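Local coordinates for cytolethal distending toxin protein C (Haemophilus ducreyi, PDB 1SR4), which forms one subunit of the three-chain cytolethal distending toxin, a DNA-damaging genotoxin, and probably binds carbohydrate as a ricin-like lectin domain, at residues C[21-26]-C[148-153]; C[28-33]-C[42-47]; C[114-119]-C[142-147]. One frame throughout, in Å; residues are numbered along the deposited sequence.

Contact 1: residues C[21-26]-C[148-153]; sequences SLRSLL and PPFGPS
Ser-21 carries the polar part of this contact. Its OG stands anti to the carbonyl carbon, though its torsion is turned well off the staggered value (chi1 -92°). This places OG directly in front of the backbone of Phe-150. Phe-150 N donates to Ser-21 OG at 2.9 Å, and the bond is nearly straight, with 170° at the hydrogen. Ser-21 OG also lies 3.4 Å from Pro-149 CA. Ser-21 CB rests against the carbonyl of Pro-148, 3.6 Å from Pro-148 O. The same hydroxyl bonds to Thr-44 O, so it is gripped from two sides. Arg-23 comes next on the side facing the loop. Its CG is anti to the carbonyl carbon, and the chain runs extended to NE. The tip thus reaches Phe-150, with Arg-23 NH2 3.8 Å from Phe-150 CD1. CD1 lies at the edge of the guanidinium, near its plane. The two groups cross obliquely, with planes 69° apart, so they do not stack. Phe-150 CG is anti to its own backbone N, and the ring leads away from the strand. The guanidinium has polar partners elsewhere: NH1 bonds Ala-28 O, and NH2 bonds Gln-66 O of subunit A. Ser-24 OG accepts from Leu-26 N at 3.1 Å. This is an ST turn at the end of strand 19-24. That strand pairs antiparallel with 144-147 in what is probably a ricin-like beta-trefoil, and the loop 148-153 continues from the neighbouring strand. The chemistry is that of a loop pinned to a strand by one side chain. The backbone N-H of Phe-150 is met by a buried serine hydroxyl, while Arg-23 joins the same loop residue to the interface with subunit A.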
loop_
_atom_site.group_PDB
_atom_site.type_symbol
_atom_site.label_atom_id
_atom_site.label_comp_id
_atom_site.label_asym_id
_atom_site.label_seq_id
_atom_site.Cartn_x
_atom_site.Cartn_y
_atom_site.Cartn_z
ATOM N N SER C 21 -3.993 3.645 -14.009
ATOM C CA SER C 21 -4.307 3.075 -15.304
ATOM C C SER C 21 -5.091 1.845 -14.826
ATOM O O SER C 21 -4.746 1.245 -13.808
ATOM C CB SER C 21 -3.077 2.665 -16.115
ATOM O OG SER C 21 -2.663 3.730 -16.969
ATOM N N LEU C 22 -6.165 1.515 -15.528
ATOM C CA LEU C 22 -7.011 0.382 -15.177
ATOM C C LEU C 22 -6.751 -0.704 -16.204
ATOM O O LEU C 22 -7.019 -0.506 -17.384
ATOM C CB LEU C 22 -8.475 0.827 -15.224
ATOM C CG LEU C 22 -9.580 -0.149 -14.811
ATOM C CD1 LEU C 22 -9.364 -0.639 -13.382
ATOM C CD2 LEU C 22 -10.926 0.580 -14.918
ATOM N N ARG C 23 -6.239 -1.849 -15.753
ATOM C CA ARG C 23 -5.911 -2.943 -16.653
ATOM C C ARG C 23 -6.604 -4.266 -16.328
ATOM O O ARG C 23 -6.724 -4.651 -15.173
ATOM C CB ARG C 23 -4.395 -3.217 -16.642
ATOM C CG ARG C 23 -3.497 -2.093 -17.139
ATOM C CD ARG C 23 -2.040 -2.494 -16.989
ATOM N NE ARG C 23 -1.104 -1.439 -17.360
ATOM C CZ ARG C 23 -0.447 -1.381 -18.520
ATOM N NH1 ARG C 23 -0.621 -2.326 -19.440
ATOM N NH2 ARG C 23 0.392 -0.374 -18.758
ATOM N N SER C 24 -7.036 -4.966 -17.362
ATOM C CA SER C 24 -7.632 -6.286 -17.177
ATOM C C SER C 24 -6.450 -7.183 -16.824
ATOM O O SER C 24 -5.406 -7.097 -17.472
ATOM C CB SER C 24 -8.232 -6.788 -18.492
ATOM O OG SER C 24 -8.376 -8.201 -18.461
ATOM N N LEU C 25 -6.589 -8.042 -15.825
ATOM C CA LEU C 25 -5.471 -8.911 -15.494
ATOM C C LEU C 25 -5.349 -10.046 -16.494
ATOM O O LEU C 25 -4.345 -10.757 -16.521
ATOM C CB LEU C 25 -5.600 -9.472 -14.082
ATOM C CG LEU C 25 -5.486 -8.400 -12.998
ATOM C CD1 LEU C 25 -5.223 -9.095 -11.661
ATOM C CD2 LEU C 25 -4.339 -7.430 -13.328
ATOM N N LEU C 26 -6.364 -10.204 -17.335
ATOM C CA LEU C 26 -6.310 -11.249 -18.340
ATOM C C LEU C 26 -5.603 -10.728 -19.595
ATOM O O LEU C 26 -4.712 -11.380 -20.109
ATOM C CB LEU C 26 -7.727 -11.732 -18.686
ATOM C CG LEU C 26 -7.824 -12.922 -19.655
ATOM C CD1 LEU C 26 -9.179 -13.643 -19.465
ATOM C CD2 LEU C 26 -7.683 -12.419 -21.104
ATOM N N PRO C 148 -0.239 1.872 -11.410
ATOM C CA PRO C 148 0.361 3.177 -11.707
ATOM C C PRO C 148 -0.015 3.538 -13.156
ATOM O O PRO C 148 -0.196 2.659 -14.003
ATOM C CB PRO C 148 1.863 2.918 -11.529
ATOM C CG PRO C 148 1.899 1.836 -10.442
ATOM C CD PRO C 148 0.772 0.920 -10.898
ATOM N N PRO C 149 -0.142 4.838 -13.455
ATOM C CA PRO C 149 -0.506 5.268 -14.807
ATOM C C PRO C 149 0.578 5.022 -15.844
ATOM O O PRO C 149 1.754 5.352 -15.624
ATOM C CB PRO C 149 -0.831 6.740 -14.612
ATOM C CG PRO C 149 0.112 7.147 -13.477
ATOM C CD PRO C 149 -0.059 5.989 -12.531
ATOM N N PHE C 150 0.185 4.429 -16.973
ATOM C CA PHE C 150 1.126 4.128 -18.044
ATOM C C PHE C 150 1.795 5.389 -18.598
ATOM O O PHE C 150 1.158 6.436 -18.776
ATOM C CB PHE C 150 0.414 3.422 -19.210
ATOM C CG PHE C 150 1.240 3.370 -20.471
ATOM C CD1 PHE C 150 2.236 2.402 -20.626
ATOM C CD2 PHE C 150 1.086 4.353 -21.463
ATOM C CE1 PHE C 150 3.084 2.411 -21.746
ATOM C CE2 PHE C 150 1.922 4.383 -22.590
ATOM C CZ PHE C 150 2.930 3.409 -22.736
ATOM N N GLY C 151 3.079 5.277 -18.911
ATOM C CA GLY C 151 3.773 6.415 -19.482
ATOM C C GLY C 151 5.114 6.660 -18.830
ATOM O O GLY C 151 5.656 5.784 -18.155
ATOM N N PRO C 152 5.682 7.854 -19.033
ATOM C CA PRO C 152 6.976 8.217 -18.456
ATOM C C PRO C 152 6.850 8.487 -16.975
ATOM O O PRO C 152 5.757 8.713 -16.462
ATOM C CB PRO C 152 7.353 9.465 -19.235
ATOM C CG PRO C 152 6.018 10.124 -19.455
ATOM C CD PRO C 152 5.133 8.953 -19.849
ATOM N N SER C 153 7.971 8.414 -16.274
ATOM C CA SER C 153 8.001 8.702 -14.858
ATOM C C SER C 153 9.467 8.915 -14.501
ATOM O O SER C 153 10.366 8.484 -15.217
ATOM C CB SER C 153 7.382 7.561 -14.025
ATOM O OG SER C 153 8.194 6.398 -13.985
#

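Contact 2: residues C[28-33]-C[42-47]; sequences AQPVKN and LSTHWE
Two well-formed hydrogen bonds join the loop 28-33 to the turn and strand start at 42-47. Trp-46 NE1 donates to Val-31 O at 3.0 Å. The carbonyl oxygen lies close to the indole plane, but the donor sits above the carbonyl plane, 51° out of it. Asn-33 N donates to Ser-43 O at 2.9 Å, here in the carbonyl plane. The Asn-33 amide adds a weak bond from ND2 to Leu-42 O. Its CG takes the crowded position between N and carbonyl carbon (chi1 65°), which turns the amide back over the turn. Asn-33 OD1 bonds the N of His-35. Ser-43 O also receives the CA-H of Lys-32, with 3.1 Å from Lys-32 CA to Ser-43 O.

Two waters extend the polar network. One lies between Val-31 O and Thr-44 O, within 2.8 Å of each. The second donates to both Leu-42 O and His-45 O, and accepts weakly from Asn-33 ND2.

The apolar contacts run alongside. Pro-30 and Thr-44 lie side by side, with Pro-30 CG 3.8 Å from Thr-44 CG2. The extended Lys-32 chain follows the same methyl, its CE also 3.8 Å from Thr-44 CG2, and NZ bonds Ser-38 O. Asn-33 CB approaches the indole obliquely, 3.5 Å from Trp-46 CH2. Val-31 crosses the indole at about a right angle.

Residues 42-44 end a 3-10 segment that begins earlier and is followed by strand 46-50. Trp-46 begins that strand and is backbone-bonded to Ile-20 of strand 19-24, while Val-31 is bonded to Leu-22. The loop between these strands of the probable beta-trefoil thus folds back on the strand it leads to, and strand 84-86 meets Trp-46 and Asn-33 through Thr-84.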
loop_
_atom_site.group_PDB
_atom_site.type_symbol
_atom_site.label_atom_id
_atom_site.label_comp_id
_atom_site.label_asym_id
_atom_site.label_seq_id
_atom_site.Cartn_x
_atom_site.Cartn_y
_atom_site.Cartn_z
ATOM N N ALA C 28 -4.163 -7.511 -19.790
ATOM C CA ALA C 28 -3.125 -6.549 -19.390
ATOM C C ALA C 28 -3.260 -5.225 -20.149
ATOM O O ALA C 28 -2.413 -4.343 -20.020
ATOM C CB ALA C 28 -1.722 -7.120 -19.616
ATOM N N GLN C 29 -4.311 -5.079 -20.954
ATOM C CA GLN C 29 -4.493 -3.832 -21.704
ATOM C C GLN C 29 -5.151 -2.750 -20.846
ATOM O O GLN C 29 -6.103 -3.014 -20.122
ATOM C CB GLN C 29 -5.379 -4.067 -22.933
ATOM C CG GLN C 29 -4.818 -5.062 -23.940
ATOM C CD GLN C 29 -5.739 -5.244 -25.127
ATOM O OE1 GLN C 29 -6.934 -5.504 -24.970
ATOM N NE2 GLN C 29 -5.188 -5.117 -26.326
ATOM N N PRO C 30 -4.638 -1.518 -20.898
ATOM C CA PRO C 30 -5.293 -0.493 -20.078
ATOM C C PRO C 30 -6.591 -0.030 -20.761
ATOM O O PRO C 30 -6.669 0.015 -21.997
ATOM C CB PRO C 30 -4.249 0.620 -20.012
ATOM C CG PRO C 30 -3.507 0.471 -21.306
ATOM C CD PRO C 30 -3.385 -1.019 -21.497
ATOM N N VAL C 31 -7.611 0.273 -19.961
ATOM C CA VAL C 31 -8.877 0.762 -20.498
ATOM C C VAL C 31 -8.535 2.181 -20.928
ATOM O O VAL C 31 -7.911 2.928 -20.166
ATOM C CB VAL C 31 -9.978 0.775 -19.412
ATOM C CG1 VAL C 31 -11.267 1.354 -19.971
ATOM C CG2 VAL C 31 -10.222 -0.664 -18.908
ATOM N N LYS C 32 -8.902 2.548 -22.151
ATOM C CA LYS C 32 -8.575 3.876 -22.662
ATOM C C LYS C 32 -9.760 4.820 -22.783
ATOM O O LYS C 32 -10.914 4.388 -22.820
ATOM C CB LYS C 32 -7.919 3.754 -24.040
ATOM C CG LYS C 32 -6.498 3.182 -24.041
ATOM C CD LYS C 32 -5.952 3.233 -25.468
ATOM C CE LYS C 32 -4.452 2.974 -25.538
ATOM N NZ LYS C 32 -3.947 3.210 -26.930
ATOM N N ASN C 33 -9.470 6.120 -22.815
ATOM C CA ASN C 33 -10.525 7.101 -22.999
ATOM C C ASN C 33 -10.290 7.693 -24.386
ATOM O O ASN C 33 -9.215 7.554 -24.958
ATOM C CB ASN C 33 -10.518 8.179 -21.897
ATOM C CG ASN C 33 -9.270 9.045 -21.905
ATOM O OD1 ASN C 33 -9.068 9.858 -22.804
ATOM N ND2 ASN C 33 -8.430 8.882 -20.887
ATOM N N LEU C 42 -1.821 9.937 -22.080
ATOM C CA LEU C 42 -2.940 10.352 -21.236
ATOM C C LEU C 42 -4.237 9.613 -21.581
ATOM O O LEU C 42 -5.198 9.649 -20.813
ATOM C CB LEU C 42 -3.166 11.876 -21.311
ATOM C CG LEU C 42 -2.115 12.754 -20.614
ATOM C CD1 LEU C 42 -2.550 14.217 -20.723
ATOM C CD2 LEU C 42 -1.949 12.352 -19.134
ATOM N N SER C 43 -4.264 8.946 -22.732
ATOM C CA SER C 43 -5.443 8.193 -23.118
ATOM C C SER C 43 -5.582 6.938 -22.254
ATOM O O SER C 43 -6.617 6.270 -22.295
ATOM C CB SER C 43 -5.374 7.795 -24.594
ATOM O OG SER C 43 -4.298 6.913 -24.836
ATOM N N THR C 44 -4.541 6.613 -21.484
ATOM C CA THR C 44 -4.577 5.431 -20.617
ATOM C C THR C 44 -4.713 5.801 -19.141
ATOM O O THR C 44 -4.749 4.913 -18.273
ATOM C CB THR C 44 -3.306 4.563 -20.751
ATOM O OG1 THR C 44 -2.172 5.313 -20.293
ATOM C CG2 THR C 44 -3.079 4.135 -22.204
ATOM N N HIS C 45 -4.797 7.105 -18.863
ATOM C CA HIS C 45 -4.914 7.608 -17.489
ATOM C C HIS C 45 -6.340 7.937 -17.062
ATOM O O HIS C 45 -7.155 8.396 -17.870
ATOM C CB HIS C 45 -4.099 8.899 -17.296
ATOM C CG HIS C 45 -2.616 8.715 -17.370
ATOM N ND1 HIS C 45 -1.737 9.562 -16.732
ATOM C CD2 HIS C 45 -1.856 7.807 -18.026
ATOM C CE1 HIS C 45 -0.496 9.187 -16.994
ATOM N NE2 HIS C 45 -0.539 8.126 -17.777
ATOM N N TRP C 46 -6.604 7.717 -15.777
ATOM C CA TRP C 46 -7.883 8.018 -15.144
ATOM C C TRP C 46 -7.590 8.530 -13.752
ATOM O O TRP C 46 -6.573 8.161 -13.142
ATOM C CB TRP C 46 -8.753 6.771 -14.983
ATOM C CG TRP C 46 -9.054 6.072 -16.261
ATOM C CD1 TRP C 46 -8.372 5.025 -16.805
ATOM C CD2 TRP C 46 -10.132 6.362 -17.155
ATOM N NE1 TRP C 46 -8.966 4.642 -17.988
ATOM C CE2 TRP C 46 -10.050 5.447 -18.221
ATOM C CE3 TRP C 46 -11.164 7.306 -17.150
ATOM C CZ2 TRP C 46 -10.962 5.449 -19.284
ATOM C CZ3 TRP C 46 -12.067 7.306 -18.192
ATOM C CH2 TRP C 46 -11.963 6.381 -19.247
ATOM N N GLU C 47 -8.479 9.383 -13.258
ATOM C CA GLU C 47 -8.386 9.894 -11.903
ATOM C C GLU C 47 -9.424 9.075 -11.153
ATOM O O GLU C 47 -10.568 8.932 -11.610
ATOM C CB GLU C 47 -8.750 11.378 -11.849
ATOM C CG GLU C 47 -7.786 12.238 -12.661
ATOM C CD GLU C 47 -8.205 13.692 -12.723
ATOM O OE1 GLU C 47 -9.410 13.975 -12.525
ATOM O OE2 GLU C 47 -7.331 14.543 -12.989
HETATM O O HOH W 1 -6.160 2.616 -18.013
HETATM O O HOH W 2 -7.163 10.801 -18.951
#

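Contact 3: residues C[114-119]-C[142-147]; sequences FCITSH and YQWGIL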
loop_
_atom_site.group_PDB
_atom_site.type_symbol
_atom_site.label_atom_id
_atom_site.label_comp_id
_atom_site.label_asym_id
_atom_site.label_seq_id
_atom_site.Cartn_x
_atom_site.Cartn_y
_atom_site.Cartn_z
ATOM N N PHE C 114 -23.972 -5.624 -12.017
ATOM C CA PHE C 114 -23.352 -6.545 -12.976
ATOM C C PHE C 114 -21.829 -6.379 -12.840
ATOM O O PHE C 114 -21.368 -5.377 -12.295
ATOM C CB PHE C 114 -23.736 -6.197 -14.417
ATOM C CG PHE C 114 -25.130 -6.616 -14.821
ATOM C CD1 PHE C 114 -26.048 -7.080 -13.893
ATOM C CD2 PHE C 114 -25.527 -6.507 -16.150
ATOM C CE1 PHE C 114 -27.343 -7.421 -14.277
ATOM C CE2 PHE C 114 -26.820 -6.845 -16.546
ATOM C CZ PHE C 114 -27.727 -7.303 -15.603
ATOM N N CYS C 115 -21.062 -7.337 -13.362
ATOM C CA CYS C 115 -19.596 -7.299 -13.289
ATOM C C CYS C 115 -18.953 -6.936 -14.629
ATOM O O CYS C 115 -19.412 -7.362 -15.682
ATOM C CB CYS C 115 -19.041 -8.673 -12.881
ATOM S SG CYS C 115 -19.345 -9.266 -11.184
ATOM N N ILE C 116 -17.871 -6.164 -14.590
ATOM C CA ILE C 116 -17.159 -5.810 -15.810
ATOM C C ILE C 116 -16.169 -6.940 -16.058
ATOM O O ILE C 116 -15.390 -7.294 -15.176
ATOM C CB ILE C 116 -16.352 -4.496 -15.642
ATOM C CG1 ILE C 116 -17.310 -3.332 -15.388
ATOM C CG2 ILE C 116 -15.478 -4.254 -16.884
ATOM C CD1 ILE C 116 -16.608 -1.969 -15.306
ATOM N N THR C 117 -16.187 -7.504 -17.255
ATOM C CA THR C 117 -15.276 -8.602 -17.572
ATOM C C THR C 117 -14.571 -8.352 -18.900
ATOM O O THR C 117 -15.019 -7.534 -19.711
ATOM C CB THR C 117 -16.032 -9.949 -17.710
ATOM O OG1 THR C 117 -16.971 -9.854 -18.792
ATOM C CG2 THR C 117 -16.765 -10.294 -16.429
ATOM N N SER C 118 -13.453 -9.038 -19.100
ATOM C CA SER C 118 -12.713 -8.951 -20.352
ATOM C C SER C 118 -12.096 -10.332 -20.569
ATOM O O SER C 118 -11.151 -10.702 -19.875
ATOM C CB SER C 118 -11.616 -7.898 -20.276
ATOM O OG SER C 118 -10.961 -7.794 -21.529
ATOM N N HIS C 119 -12.634 -11.081 -21.527
ATOM C CA HIS C 119 -12.169 -12.441 -21.832
ATOM C C HIS C 119 -11.201 -12.536 -22.997
ATOM O O HIS C 119 -10.716 -13.624 -23.317
ATOM C CB HIS C 119 -13.364 -13.341 -22.178
ATOM C CG HIS C 119 -14.222 -13.700 -21.008
ATOM N ND1 HIS C 119 -15.266 -12.910 -20.575
ATOM C CD2 HIS C 119 -14.196 -14.774 -20.186
ATOM C CE1 HIS C 119 -15.849 -13.486 -19.538
ATOM N NE2 HIS C 119 -15.219 -14.618 -19.281
ATOM N N TYR C 142 -12.500 -11.623 -14.803
ATOM C CA TYR C 142 -13.270 -10.756 -13.909
ATOM C C TYR C 142 -12.400 -9.828 -13.091
ATOM O O TYR C 142 -12.919 -8.994 -12.361
ATOM C CB TYR C 142 -14.045 -11.605 -12.894
ATOM C CG TYR C 142 -15.154 -12.420 -13.479
ATOM C CD1 TYR C 142 -16.473 -12.009 -13.353
ATOM C CD2 TYR C 142 -14.879 -13.575 -14.192
ATOM C CE1 TYR C 142 -17.511 -12.733 -13.933
ATOM C CE2 TYR C 142 -15.899 -14.312 -14.777
ATOM C CZ TYR C 142 -17.212 -13.882 -14.643
ATOM O OH TYR C 142 -18.223 -14.605 -15.216
ATOM N N GLN C 143 -11.085 -9.995 -13.205
ATOM C CA GLN C 143 -10.128 -9.249 -12.402
ATOM C C GLN C 143 -9.487 -8.048 -13.049
ATOM O O GLN C 143 -9.104 -8.087 -14.211
ATOM C CB GLN C 143 -9.031 -10.198 -11.939
ATOM C CG GLN C 143 -9.536 -11.428 -11.170
ATOM C CD GLN C 143 -8.376 -12.280 -10.712
ATOM O OE1 GLN C 143 -7.327 -11.752 -10.335
ATOM N NE2 GLN C 143 -8.555 -13.599 -10.722
ATOM N N TRP C 144 -9.330 -7.002 -12.250
ATOM C CA TRP C 144 -8.758 -5.746 -12.693
ATOM C C TRP C 144 -7.628 -5.249 -11.799
ATOM O O TRP C 144 -7.670 -5.405 -10.577
ATOM C CB TRP C 144 -9.873 -4.701 -12.732
ATOM C CG TRP C 144 -10.919 -5.111 -13.714
ATOM C CD1 TRP C 144 -11.981 -5.943 -13.496
ATOM C CD2 TRP C 144 -10.894 -4.848 -15.114
ATOM N NE1 TRP C 144 -12.614 -6.225 -14.690
ATOM C CE2 TRP C 144 -11.964 -5.566 -15.698
ATOM C CE3 TRP C 144 -10.060 -4.079 -15.938
ATOM C CZ2 TRP C 144 -12.224 -5.537 -17.077
ATOM C CZ3 TRP C 144 -10.314 -4.052 -17.306
ATOM C CH2 TRP C 144 -11.387 -4.777 -17.861
ATOM N N GLY C 145 -6.624 -4.641 -12.413
ATOM C CA GLY C 145 -5.535 -4.086 -11.630
ATOM C C GLY C 145 -5.672 -2.573 -11.632
ATOM O O GLY C 145 -5.853 -1.976 -12.693
ATOM N N ILE C 146 -5.654 -1.957 -10.454
ATOM C CA ILE C 146 -5.721 -0.497 -10.340
ATOM C C ILE C 146 -4.237 -0.208 -10.146
ATOM O O ILE C 146 -3.713 -0.319 -9.042
ATOM C CB ILE C 146 -6.538 -0.055 -9.096
ATOM C CG1 ILE C 146 -8.039 -0.309 -9.314
ATOM C CG2 ILE C 146 -6.408 1.463 -8.884
ATOM C CD1 ILE C 146 -8.379 -1.716 -9.668
ATOM N N LEU C 147 -3.575 0.153 -11.235
ATOM C CA LEU C 147 -2.123 0.317 -11.240
ATOM C C LEU C 147 -1.571 1.701 -11.553
ATOM O O LEU C 147 -2.314 2.613 -11.916
ATOM C CB LEU C 147 -1.547 -0.696 -12.251
ATOM C CG LEU C 147 -1.863 -2.176 -11.951
ATOM C CD1 LEU C 147 -1.683 -3.049 -13.187
ATOM C CD2 LEU C 147 -0.951 -2.666 -10.832
HETATM O O HOH W 3 -15.261 -7.598 -12.439
#
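One direct hydrogen bond spans this contact. Trp-144 NE1 donates to Ile-116 O at 3.0 Å, with 157° at the hydrogen. The oxygen lies near the indole plane, and the donor stands above the carbonyl plane, 53° out of it. A water lies between Ile-116 O and Tyr-142 O, at 2.8 Å from the former and 2.7 Å from the latter.

Aromatic and apolar packing supplies the rest. Thr-117 CG2 sits over one face of the Tyr-142 ring, 3.8 Å from its centroid, in a CH-pi contact. The methyl is anti to the carbonyl carbon and is displaced toward the rim, nearest Tyr-142 CD1. Thr-117 OG1 turns elsewhere and bonds Glu-127 OE2. Cys-115 CB meets the edge of the same ring, 4.2 Å from Tyr-142 CD1. Ile-116 crosses the indole at about a right angle, its CG2 3.5 Å from Trp-144 CZ2. Ser-118 CB comes obliquely to the indole, 4.0 Å from Trp-144 CH2.

Cys-115 is held by its disulfide to Cys-129. Strand 115-117 pairs with strand 125-127. Strand 144-147 is an outermost strand of the main sheet within this chain, beside strand 19-24, and Ile-146 makes backbone hydrogen bonds to the chain of protein B. Ile-107 of strand 105-109 packs on both Ile-116 and Trp-144. The indole lies where the hairpin of 115-117 and 125-127 meets the main sheet of this probable beta-trefoil.

How the contacts relate
Contacts 1 and 3 are buried, and contact 2 is partly buried, with Lys-32 exposed. Contacts 2 and 3 share one arrangement: an indole N-H bonds a loop or strand carbonyl, and a water lies between that oxygen and the carbonyl two residues before the tryptophan. This recurrence fits the internal repetition of a beta-trefoil. Contact 3 adds a CH-pi contact to a tyrosine face, whereas contact 2 has more direct hydrogen bonds. Contact 1 lacks the tryptophan and has the most residues near subunit A, nine. Strand 19-24 links all three. It pairs with strand 144-147 on one side and 46-50 on the other. A hydrogen bond between His-45 NE2 and Phe-150 O joins contacts 1 and 2.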